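Local coordinates for Xaa-Pro dipeptidase (Pyrococcus horikoshii, PDB 1WY2) that cleaves Xaa-Pro dipeptides with proline at the C-terminal position, as a homodimeric dinuclear-metal peptidase of the M24B family, at the interface of chains A and B. Residues are numbered along the deposited sequence; one frame, centred on the assembly and turned at random. Chains: chain A/B, Xaa-Pro dipeptidase.

The interface of chains A and B. Residues chain A 93-95, 102, 114-116; chain B 99-100, 103.
With CG trans to the backbone N (chi1 -178°), B:Tyr99 swings its ring away from the start of helix 99-109 and into chain A, where A:Ile93, at the end of strand 90-93, meets it with CG1 placed between backbone N and carbonyl carbon (chi1 60°). That torsion and an extended chi2 carry the delta-methyl CD1 of A:Ile93 over the middle of the phenol ring, 3.5 Å from the centroid, a CH-pi contact in which the two side chains run nearly perpendicular. The opposite face is taken within chain B, where CG of B:Glu103 lies 3.6 Å above the ring plane of B:Tyr99, displaced toward the rim, so the ring is clamped between an isoleucine of the partner and its own helix.

On the A:Ile93 side, CD1 of A:Ile102 comes over the ring's rim, 3.7 Å from CD1 of B:Tyr99. CG of A:Lys116 approaches the rim at CE2 of B:Tyr99, 3.5 Å away, somewhat toward the face that B:Glu103 occupies. The 122 Å² of B:Tyr99 hidden by chain A fits a knob seated in a mostly apolar pocket of the homodimer, with a twin when the chains are exchanged. At the far end the phenol OH makes a polar approach to the carbonyl O of A:Phe114, 3.3 Å away.

Beyond the ring, A:Lys116 bends at its last torsion, and NZ rests 3.5 Å from CG of B:Glu103 and 4.2 Å from its OE1, where attraction may act although the charged atoms do not touch. Beside the ring's root, a backbone hydrogen bond links the helix start to chain A: the N of B:Gly100 donates to the carbonyl O of A:Ser95 at 2.9 Å, nearly straight, 169° at the hydrogen.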
# COMPACT_ATOMS: atom_id res chain seq x y z
N ILE A 93 10.65 -15.47 12.25
CA ILE A 93 9.72 -14.48 11.72
C ILE A 93 10.34 -13.54 10.68
O ILE A 93 11.56 -13.42 10.59
CB ILE A 93 9.11 -13.60 12.84
CG1 ILE A 93 10.22 -12.85 13.59
CG2 ILE A 93 8.31 -14.47 13.81
CD1 ILE A 93 9.70 -11.77 14.53
N GLU A 94 9.48 -12.88 9.91
CA GLU A 94 9.91 -11.93 8.89
C GLU A 94 10.30 -10.61 9.54
O GLU A 94 9.76 -10.24 10.58
CB GLU A 94 8.78 -11.66 7.90
CG GLU A 94 8.25 -12.88 7.18
CD GLU A 94 6.79 -12.73 6.82
OE1 GLU A 94 5.96 -12.55 7.74
OE2 GLU A 94 6.46 -12.77 5.61
N SER A 95 11.23 -9.89 8.92
CA SER A 95 11.67 -8.61 9.45
C SER A 95 10.56 -7.57 9.39
O SER A 95 10.67 -6.50 9.98
CB SER A 95 12.89 -8.11 8.67
OG SER A 95 13.99 -8.98 8.86
N ILE A 102 3.94 -9.17 17.58
CA ILE A 102 4.96 -9.92 18.29
C ILE A 102 4.69 -9.96 19.79
O ILE A 102 4.93 -10.98 20.44
CB ILE A 102 6.36 -9.32 18.05
CG1 ILE A 102 6.75 -9.50 16.57
CG2 ILE A 102 7.38 -9.99 18.96
CD1 ILE A 102 8.06 -8.87 16.20
N PHE A 114 12.63 -15.23 19.31
CA PHE A 114 12.31 -14.94 17.91
C PHE A 114 13.62 -14.82 17.14
O PHE A 114 14.61 -14.32 17.66
CB PHE A 114 11.54 -13.63 17.77
CG PHE A 114 10.19 -13.63 18.44
CD1 PHE A 114 10.07 -13.32 19.79
CD2 PHE A 114 9.05 -13.96 17.72
CE1 PHE A 114 8.82 -13.33 20.41
CE2 PHE A 114 7.80 -13.97 18.32
CZ PHE A 114 7.68 -13.65 19.68
N LYS A 115 13.62 -15.30 15.90
CA LYS A 115 14.79 -15.23 15.05
C LYS A 115 14.37 -14.81 13.65
O LYS A 115 13.26 -15.13 13.22
CB LYS A 115 15.52 -16.58 15.00
CG LYS A 115 16.39 -16.87 16.21
CD LYS A 115 17.35 -18.02 15.93
CE LYS A 115 18.36 -18.19 17.05
NZ LYS A 115 19.38 -19.22 16.72
N LYS A 116 15.24 -14.10 12.96
CA LYS A 116 14.94 -13.63 11.61
C LYS A 116 15.08 -14.76 10.59
O LYS A 116 16.01 -15.56 10.67
CB LYS A 116 15.90 -12.51 11.20
CG LYS A 116 15.85 -11.26 12.07
CD LYS A 116 16.83 -10.22 11.55
CE LYS A 116 16.87 -8.99 12.44
NZ LYS A 116 17.31 -9.33 13.83
N TYR B 99 9.80 -5.67 13.05
CA TYR B 99 10.83 -6.39 13.78
C TYR B 99 12.26 -6.01 13.40
O TYR B 99 13.08 -5.71 14.26
CB TYR B 99 10.61 -7.90 13.57
CG TYR B 99 11.57 -8.80 14.31
CD1 TYR B 99 11.68 -8.74 15.70
CD2 TYR B 99 12.36 -9.72 13.62
CE1 TYR B 99 12.55 -9.59 16.39
CE2 TYR B 99 13.23 -10.57 14.30
CZ TYR B 99 13.32 -10.50 15.68
OH TYR B 99 14.17 -11.34 16.36
N GLY B 100 12.55 -6.03 12.10
CA GLY B 100 13.88 -5.70 11.65
C GLY B 100 14.36 -4.35 12.14
O GLY B 100 15.51 -4.19 12.56
N GLU B 103 14.99 -4.38 15.98
CA GLU B 103 16.24 -5.05 16.31
C GLU B 103 17.43 -4.14 16.03
O GLU B 103 18.42 -4.17 16.75
CB GLU B 103 16.36 -6.37 15.54
CG GLU B 103 15.40 -7.43 16.04
CD GLU B 103 15.62 -7.76 17.51
OE1 GLU B 103 16.73 -8.21 17.86
OE2 GLU B 103 14.69 -7.57 18.32